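Local coordinates for protein phospho-2-dehydro-3-deoxyheptonate aldolase (Francisella tularensis, PDB 3TQK) that probably catalyses the stereospecific condensation of phosphoenolpyruvate with D-erythrose 4-phosphate to give DAHP, the first step of chorismate biosynthesis, at residues I60-A65 against L314-S319; S166-E171 against H204-T209. All coordinates share one frame; numbering follows the deposited sequence.

How the contacts relate
After an N-terminal strand and two helices the chain enters barrel strand 51-56 and turns at 60-65 into helix 63-80; this is the first half of contact 1. It then runs through strands two to four of the barrel to helix 167-173, where contact 2 starts. Contact 2 closes a short loop when strand 205-209 comes back across that helix. The fifth barrel strand, 179-183, lies inside that loop; strands six to eight follow before 314-319 closes contact 1, so contact 2 is nested inside contact 1. Contact 1 joins the start of the barrel to the loop after its last strand; contact 2 ties an outer helix to a two-stranded hairpin. Their centres lie about 33 Å apart.

Contact 1: residues I60-A65 against L314-S319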
ATOM      1  N   ILE A  60       7.663 -18.785  -6.063  1.00 29.98           N
ATOM      2  CA  ILE A  60       7.944 -19.637  -7.215  1.00 30.60           C
ATOM      3  C   ILE A  60       9.020 -18.967  -8.085  1.00 31.74           C
ATOM      4  O   ILE A  60       8.962 -17.760  -8.359  1.00 31.01           O
ATOM      5  CB  ILE A  60       6.673 -19.918  -8.048  1.00 29.49           C
ATOM      6  CG1 ILE A  60       5.590 -20.612  -7.187  1.00 28.40           C
ATOM      7  CG2 ILE A  60       7.004 -20.741  -9.312  1.00 30.17           C
ATOM      8  CD1 ILE A  60       5.897 -22.040  -6.748  1.00 25.21           C
ATOM      9  N   HIS A  61      10.028 -19.747  -8.460  1.00 33.45           N
ATOM     10  CA  HIS A  61      11.008 -19.341  -9.469  1.00 34.64           C
ATOM     11  C   HIS A  61      11.207 -20.410 -10.545  1.00 35.77           C
ATOM     12  O   HIS A  61      11.797 -20.128 -11.579  1.00 36.42           O
ATOM     13  CB  HIS A  61      12.341 -18.967  -8.806  1.00 35.89           C
ATOM     14  CG  HIS A  61      13.208 -20.134  -8.459  1.00 38.58           C
ATOM     15  ND1 HIS A  61      13.092 -20.824  -7.273  1.00 39.46           N
ATOM     16  CD2 HIS A  61      14.226 -20.720  -9.138  1.00 41.15           C
ATOM     17  CE1 HIS A  61      13.991 -21.794  -7.242  1.00 41.30           C
ATOM     18  NE2 HIS A  61      14.694 -21.750  -8.359  1.00 42.80           N
ATOM     19  N   ASP A  62      10.693 -21.619 -10.302  1.00 36.12           N
ATOM     20  CA  ASP A  62      10.881 -22.761 -11.197  1.00 37.72           C
ATOM     21  C   ASP A  62       9.558 -23.536 -11.293  1.00 36.98           C
ATOM     22  O   ASP A  62       9.259 -24.372 -10.430  1.00 36.54           O
ATOM     23  CB  ASP A  62      12.006 -23.652 -10.657  1.00 39.79           C
ATOM     24  CG  ASP A  62      12.335 -24.820 -11.571  1.00 41.78           C
ATOM     25  OD1 ASP A  62      11.721 -24.952 -12.654  1.00 40.46           O
ATOM     26  OD2 ASP A  62      13.227 -25.612 -11.193  1.00 44.61           O
ATOM     27  N   PRO A  63       8.755 -23.248 -12.339  1.00 36.57           N
ATOM     28  CA  PRO A  63       7.420 -23.859 -12.473  1.00 35.74           C
ATOM     29  C   PRO A  63       7.452 -25.387 -12.581  1.00 37.21           C
ATOM     30  O   PRO A  63       6.546 -26.042 -12.070  1.00 36.99           O
ATOM     31  CB  PRO A  63       6.873 -23.245 -13.767  1.00 35.58           C
ATOM     32  CG  PRO A  63       7.709 -22.008 -14.000  1.00 35.55           C
ATOM     33  CD  PRO A  63       9.049 -22.306 -13.437  1.00 36.41           C
ATOM     34  N   ALA A  64       8.477 -25.940 -13.234  1.00 38.40           N
ATOM     35  CA  ALA A  64       8.655 -27.387 -13.293  1.00 40.08           C
ATOM     36  C   ALA A  64       8.902 -27.986 -11.908  1.00 40.11           C
ATOM     37  O   ALA A  64       8.368 -29.053 -11.584  1.00 41.08           O
ATOM     38  CB  ALA A  64       9.799 -27.772 -14.252  1.00 41.83           C
ATOM     39  N   ALA A  65       9.722 -27.321 -11.099  1.00 39.49           N
ATOM     40  CA  ALA A  65       9.944 -27.770  -9.722  1.00 39.36           C
ATOM     41  C   ALA A  65       8.649 -27.633  -8.909  1.00 37.12           C
ATOM     42  O   ALA A  65       8.344 -28.482  -8.086  1.00 37.32           O
ATOM     43  CB  ALA A  65      11.079 -26.994  -9.075  1.00 39.68           C
ATOM     44  N   LEU A 314      21.986 -23.123 -10.234  1.00 63.01           N
ATOM     45  CA  LEU A 314      21.086 -23.184  -9.083  1.00 60.60           C
ATOM     46  C   LEU A 314      20.802 -24.632  -8.680  1.00 60.83           C
ATOM     47  O   LEU A 314      20.656 -25.504  -9.538  1.00 61.32           O
ATOM     48  CB  LEU A 314      19.757 -22.475  -9.387  1.00 57.46           C
ATOM     49  CG  LEU A 314      19.795 -20.944  -9.416  1.00 55.89           C
ATOM     50  CD1 LEU A 314      18.580 -20.380 -10.137  1.00 52.45           C
ATOM     51  CD2 LEU A 314      19.906 -20.388  -8.004  1.00 55.25           C
ATOM     52  N   THR A 315      20.736 -24.874  -7.368  1.00 60.27           N
ATOM     53  CA  THR A 315      20.277 -26.153  -6.826  1.00 60.14           C
ATOM     54  C   THR A 315      18.789 -26.309  -7.164  1.00 57.00           C
ATOM     55  O   THR A 315      17.992 -25.411  -6.891  1.00 53.95           O
ATOM     56  CB  THR A 315      20.468 -26.231  -5.283  1.00 60.71           C
ATOM     57  OG1 THR A 315      21.859 -26.111  -4.953  1.00 63.05           O
ATOM     58  CG2 THR A 315      19.934 -27.552  -4.725  1.00 60.93           C
ATOM     59  N   TYR A 316      18.437 -27.435  -7.785  1.00 57.17           N
ATOM     60  CA  TYR A 316      17.048 -27.741  -8.115  1.00 54.75           C
ATOM     61  C   TYR A 316      16.224 -27.880  -6.838  1.00 53.07           C
ATOM     62  O   TYR A 316      16.688 -28.447  -5.842  1.00 54.35           O
ATOM     63  CB  TYR A 316      16.953 -29.029  -8.950  1.00 56.15           C
ATOM     64  CG  TYR A 316      15.533 -29.470  -9.286  1.00 53.92           C
ATOM     65  CD1 TYR A 316      14.811 -28.859 -10.315  1.00 51.66           C
ATOM     66  CD2 TYR A 316      14.919 -30.505  -8.581  1.00 53.24           C
ATOM     67  CE1 TYR A 316      13.506 -29.264 -10.628  1.00 49.49           C
ATOM     68  CE2 TYR A 316      13.623 -30.915  -8.884  1.00 51.28           C
ATOM     69  CZ  TYR A 316      12.921 -30.294  -9.909  1.00 49.52           C
ATOM     70  OH  TYR A 316      11.647 -30.715 -10.210  1.00 46.64           O
ATOM     71  N   GLY A 317      15.017 -27.321  -6.872  1.00 50.18           N
ATOM     72  CA  GLY A 317      14.043 -27.484  -5.797  1.00 48.59           C
ATOM     73  C   GLY A 317      14.344 -26.776  -4.483  1.00 48.10           C
ATOM     74  O   GLY A 317      13.669 -27.030  -3.484  1.00 47.10           O
ATOM     75  N   GLN A 318      15.348 -25.895  -4.467  1.00 48.44           N
ATOM     76  CA  GLN A 318      15.680 -25.148  -3.253  1.00 48.17           C
ATOM     77  C   GLN A 318      15.282 -23.672  -3.376  1.00 46.25           C
ATOM     78  O   GLN A 318      15.477 -23.053  -4.428  1.00 46.24           O
ATOM     79  CB  GLN A 318      17.163 -25.266  -2.949  1.00 50.73           C
ATOM     80  CG  GLN A 318      17.520 -24.807  -1.553  1.00 50.86           C
ATOM     81  CD  GLN A 318      19.006 -24.833  -1.308  1.00 52.78           C
ATOM     82  OE1 GLN A 318      19.786 -24.395  -2.148  1.00 53.64           O
ATOM     83  NE2 GLN A 318      19.406 -25.344  -0.150  1.00 53.67           N
ATOM     84  N   SER A 319      14.737 -23.111  -2.299  1.00 44.78           N
ATOM     85  CA  SER A 319      14.272 -21.730  -2.323  1.00 42.67           C
ATOM     86  C   SER A 319      15.379 -20.764  -2.721  1.00 43.49           C
ATOM     87  O   SER A 319      16.520 -20.881  -2.287  1.00 45.39           O
ATOM     88  CB  SER A 319      13.715 -21.296  -0.970  1.00 42.02           C
ATOM     89  OG  SER A 319      13.240 -19.960  -1.036  1.00 39.77           O
TER
HETATM   90  O   HOH W   1      16.624 -23.921  -8.833  1.00 10.46           O
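Tyr316 reaches over the first turn of helix 63-80. Its CG is anti to the backbone N (chi1 177°), which carries the ring out from the turn until CE1 lies 3.7 Å from Ala65 CB and the hydroxyl OH comes 3.4 Å from Ala65 CA. The methyl packs obliquely against the ring, and Asp62 OD2 also approaches the ring obliquely, 3.7 Å from Tyr316 CE1, with carboxylate and ring planes 79° apart. The phenol reaches past this patch to hydrogen-bond Glu68, one turn further along the helix, which fixes its far end.

His61 makes the other half of the contact. Its CG sits in the crowded position between the backbone N and carbonyl carbon (chi1 81°), sending the imidazole toward 314-319. There CE1 approaches Gln318 O edge-on at 3.4 Å, near the ring plane. A water in the ring plane bridges the segments, 2.9 Å from His61 NE2 and donating to Thr315 O at 2.8 Å. The CB of Asp62 lies over one face of this imidazole, offset toward its rim.

Behind these groups, Asp62 is the N-cap of the helix: with its CG anti to the backbone N, OD1 accepts a weak bond from Ala65 N at 3.5 Å. Across from it, Thr315 to Gln318 form a type II beta turn, whose Gly317 has positive phi and lies with its CA 4.4 Å from Ala65 CB. Gln318 NE2 is bonded to Ala304 O, and the Gly317 backbone to Val303, pinning the turn to strand 303-306. The whole is a helix N-terminus following barrel strand 51-56, packed on a loop beyond strand 293-299 in a TIM barrel, with metal ligands Cys58 and Asp322 close in sequence to its two segments.

Contact 2: residues S166-E171 against H204-T209; sequences SQVHRE and HHFLST
Glu171 has its CG beside the backbone N and anti to the carbonyl carbon (chi1 -66°), and the chain is extended beyond it (chi2 169°), so its methylenes run between two rings. Phe206 takes the crowded position, CG between the backbone N and carbonyl carbon (chi1 78°), which lays its ring against the helix. Two CH-pi contacts result: Glu171 CB stands 4.1 Å from the Phe206 ring centroid, over one face, and Glu171 CG stands 4.2 Å from the His204 ring centroid, also over a face. The carboxylate runs on past the phenylalanine, the two side chains pointing opposite ways, with Glu171 OE1 3.2 Å from Phe206 CB. Helix 167-173 meets strand 205-209 of the hairpin with 215-220 almost at a right angle, the axes of the two short segments approaching to 9.2 Å, outside the eight-stranded barrel. One turn back on the helix, Val168 CG1 extends the apolar patch, 4.1 Å from Phe206 CD2. The second subunit closes in on the polar side: its Lys102 hydrogen-bonds His204 ND1 and makes a long, weak ion pair with Glu171. Glu171 OE2 lies 4.4 Å from His204 ND1, and the lysine charge would tend to favour an ionised carboxylate.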
ATOM      1  N   SER A 166      -3.126  -0.360   3.422  1.00 21.97           N
ATOM      2  CA  SER A 166      -3.285   0.264   2.113  1.00 21.50           C
ATOM      3  C   SER A 166      -4.745   0.233   1.680  1.00 20.83           C
ATOM      4  O   SER A 166      -5.344  -0.823   1.570  1.00 19.06           O
ATOM      5  CB  SER A 166      -2.437  -0.467   1.078  1.00 20.78           C
ATOM      6  OG  SER A 166      -2.673   0.009  -0.219  1.00 19.64           O
ATOM      7  N   GLN A 167      -5.290   1.404   1.402  1.00 21.98           N
ATOM      8  CA  GLN A 167      -6.705   1.545   1.103  1.00 22.43           C
ATOM      9  C   GLN A 167      -7.141   0.737  -0.129  1.00 21.52           C
ATOM     10  O   GLN A 167      -8.191   0.073  -0.100  1.00 21.60           O
ATOM     11  CB  GLN A 167      -7.048   3.024   0.934  1.00 23.52           C
ATOM     12  CG  GLN A 167      -8.529   3.316   0.652  1.00 25.32           C
ATOM     13  CD  GLN A 167      -9.481   2.796   1.722  1.00 26.03           C
ATOM     14  OE1 GLN A 167     -10.601   2.386   1.409  1.00 28.13           O
ATOM     15  NE2 GLN A 167      -9.047   2.807   2.976  1.00 25.76           N
ATOM     16  N   VAL A 168      -6.357   0.769  -1.200  1.00 21.12           N
ATOM     17  CA  VAL A 168      -6.777   0.091  -2.430  1.00 21.00           C
ATOM     18  C   VAL A 168      -6.724  -1.427  -2.245  1.00 19.86           C
ATOM     19  O   VAL A 168      -7.470  -2.151  -2.899  1.00 18.65           O
ATOM     20  CB  VAL A 168      -5.964   0.528  -3.684  1.00 21.59           C
ATOM     21  CG1 VAL A 168      -6.530  -0.140  -4.971  1.00 22.46           C
ATOM     22  CG2 VAL A 168      -6.013   2.055  -3.848  1.00 23.80           C
ATOM     23  N   HIS A 169      -5.868  -1.896  -1.336  1.00 19.59           N
ATOM     24  CA  HIS A 169      -5.789  -3.322  -1.047  1.00 19.18           C
ATOM     25  C   HIS A 169      -7.009  -3.844  -0.275  1.00 18.97           C
ATOM     26  O   HIS A 169      -7.508  -4.939  -0.562  1.00 17.62           O
ATOM     27  CB  HIS A 169      -4.468  -3.659  -0.354  1.00 19.65           C
ATOM     28  CG  HIS A 169      -3.295  -3.539  -1.275  1.00 19.79           C
ATOM     29  ND1 HIS A 169      -2.674  -2.333  -1.532  1.00 19.87           N
ATOM     30  CD2 HIS A 169      -2.697  -4.453  -2.077  1.00 18.59           C
ATOM     31  CE1 HIS A 169      -1.709  -2.523  -2.416  1.00 19.85           C
ATOM     32  NE2 HIS A 169      -1.701  -3.800  -2.762  1.00 19.05           N
ATOM     33  N   ARG A 170      -7.508  -3.050   0.671  1.00 19.19           N
ATOM     34  CA  ARG A 170      -8.766  -3.374   1.337  1.00 19.45           C
ATOM     35  C   ARG A 170      -9.913  -3.353   0.308  1.00 18.90           C
ATOM     36  O   ARG A 170     -10.734  -4.260   0.251  1.00 18.41           O
ATOM     37  CB  ARG A 170      -9.017  -2.393   2.480  1.00 20.56           C
ATOM     38  CG  ARG A 170      -7.946  -2.441   3.559  1.00 21.20           C
ATOM     39  CD  ARG A 170      -7.949  -1.198   4.447  1.00 22.51           C
ATOM     40  NE  ARG A 170      -7.054  -1.375   5.595  1.00 23.12           N
ATOM     41  CZ  ARG A 170      -7.165  -0.739   6.754  1.00 24.31           C
ATOM     42  NH1 ARG A 170      -8.115   0.158   6.941  1.00 25.41           N
ATOM     43  NH2 ARG A 170      -6.305  -0.984   7.733  1.00 26.15           N
ATOM     44  N   GLU A 171      -9.925  -2.350  -0.552  1.00 19.50           N
ATOM     45  CA  GLU A 171     -10.955  -2.247  -1.591  1.00 19.78           C
ATOM     46  C   GLU A 171     -10.916  -3.416  -2.567  1.00 19.22           C
ATOM     47  O   GLU A 171     -11.956  -4.000  -2.918  1.00 18.98           O
ATOM     48  CB  GLU A 171     -10.762  -0.947  -2.348  1.00 20.68           C
ATOM     49  CG  GLU A 171     -11.007   0.288  -1.473  1.00 22.15           C
ATOM     50  CD  GLU A 171     -10.566   1.575  -2.116  1.00 23.53           C
ATOM     51  OE1 GLU A 171      -9.749   1.566  -3.058  1.00 26.05           O
ATOM     52  OE2 GLU A 171     -11.046   2.620  -1.665  1.00 26.87           O
ATOM     53  N   HIS A 204     -17.414  -1.132  -1.822  1.00 23.55           N
ATOM     54  CA  HIS A 204     -16.547  -0.019  -2.154  1.00 23.60           C
ATOM     55  C   HIS A 204     -16.703   0.307  -3.641  1.00 24.29           C
ATOM     56  O   HIS A 204     -16.995  -0.579  -4.456  1.00 24.05           O
ATOM     57  CB  HIS A 204     -15.075  -0.393  -1.870  1.00 22.41           C
ATOM     58  CG  HIS A 204     -14.739  -0.497  -0.415  1.00 19.84           C
ATOM     59  ND1 HIS A 204     -14.406   0.597   0.349  1.00 19.35           N
ATOM     60  CD2 HIS A 204     -14.697  -1.564   0.420  1.00 18.42           C
ATOM     61  CE1 HIS A 204     -14.165   0.210   1.592  1.00 19.99           C
ATOM     62  NE2 HIS A 204     -14.319  -1.102   1.659  1.00 16.75           N
ATOM     63  N   HIS A 205     -16.521   1.580  -3.977  1.00 25.31           N
ATOM     64  CA  HIS A 205     -16.268   2.002  -5.344  1.00 25.73           C
ATOM     65  C   HIS A 205     -14.785   2.356  -5.425  1.00 24.95           C
ATOM     66  O   HIS A 205     -14.296   3.150  -4.629  1.00 25.19           O
ATOM     67  CB  HIS A 205     -17.130   3.213  -5.711  1.00 27.20           C
ATOM     68  CG  HIS A 205     -18.551   2.876  -6.045  1.00 29.03           C
ATOM     69  ND1 HIS A 205     -19.435   2.367  -5.116  1.00 29.67           N
ATOM     70  CD2 HIS A 205     -19.249   3.005  -7.198  1.00 30.92           C
ATOM     71  CE1 HIS A 205     -20.614   2.186  -5.685  1.00 31.46           C
ATOM     72  NE2 HIS A 205     -20.532   2.578  -6.945  1.00 33.48           N
ATOM     73  N   PHE A 206     -14.061   1.746  -6.357  1.00 24.23           N
ATOM     74  CA  PHE A 206     -12.638   2.052  -6.529  1.00 23.53           C
ATOM     75  C   PHE A 206     -12.172   1.831  -7.954  1.00 23.56           C
ATOM     76  O   PHE A 206     -12.834   1.154  -8.725  1.00 23.62           O
ATOM     77  CB  PHE A 206     -11.790   1.225  -5.563  1.00 22.70           C
ATOM     78  CG  PHE A 206     -11.572  -0.218  -5.980  1.00 20.95           C
ATOM     79  CD1 PHE A 206     -12.596  -1.143  -5.931  1.00 20.88           C
ATOM     80  CD2 PHE A 206     -10.318  -0.655  -6.356  1.00 19.59           C
ATOM     81  CE1 PHE A 206     -12.374  -2.465  -6.284  1.00 19.13           C
ATOM     82  CE2 PHE A 206     -10.090  -1.968  -6.692  1.00 17.16           C
ATOM     83  CZ  PHE A 206     -11.123  -2.872  -6.662  1.00 18.33           C
ATOM     84  N   LEU A 207     -11.020   2.408  -8.285  1.00 23.64           N
ATOM     85  CA  LEU A 207     -10.445   2.292  -9.600  1.00 23.21           C
ATOM     86  C   LEU A 207      -9.620   1.014  -9.724  1.00 22.52           C
ATOM     87  O   LEU A 207      -8.770   0.718  -8.865  1.00 22.71           O
ATOM     88  CB  LEU A 207      -9.605   3.519  -9.884  1.00 23.76           C
ATOM     89  CG  LEU A 207     -10.394   4.829  -9.820  1.00 25.50           C
ATOM     90  CD1 LEU A 207      -9.445   6.025  -9.880  1.00 25.49           C
ATOM     91  CD2 LEU A 207     -11.446   4.894 -10.923  1.00 24.22           C
ATOM     92  N   SER A 208      -9.896   0.245 -10.777  1.00 22.06           N
ATOM     93  CA  SER A 208      -9.211  -1.016 -11.027  1.00 21.23           C
ATOM     94  C   SER A 208      -9.112  -1.199 -12.524  1.00 21.13           C
ATOM     95  O   SER A 208      -9.242  -0.229 -13.269  1.00 21.21           O
ATOM     96  CB  SER A 208      -9.959  -2.189 -10.392  1.00 21.51           C
ATOM     97  OG  SER A 208      -9.147  -3.366 -10.363  1.00 21.58           O
ATOM     98  N   THR A 209      -8.866  -2.429 -12.965  1.00 20.27           N
ATOM     99  CA  THR A 209      -8.687  -2.709 -14.381  1.00 20.82           C
ATOM    100  C   THR A 209      -9.523  -3.915 -14.810  1.00 21.09           C
ATOM    101  O   THR A 209      -9.811  -4.800 -13.998  1.00 21.09           O
ATOM    102  CB  THR A 209      -7.176  -2.919 -14.759  1.00 20.98           C
ATOM    103  OG1 THR A 209      -6.648  -4.075 -14.088  1.00 19.34           O
ATOM    104  CG2 THR A 209      -6.339  -1.679 -14.385  1.00 19.50           C
TER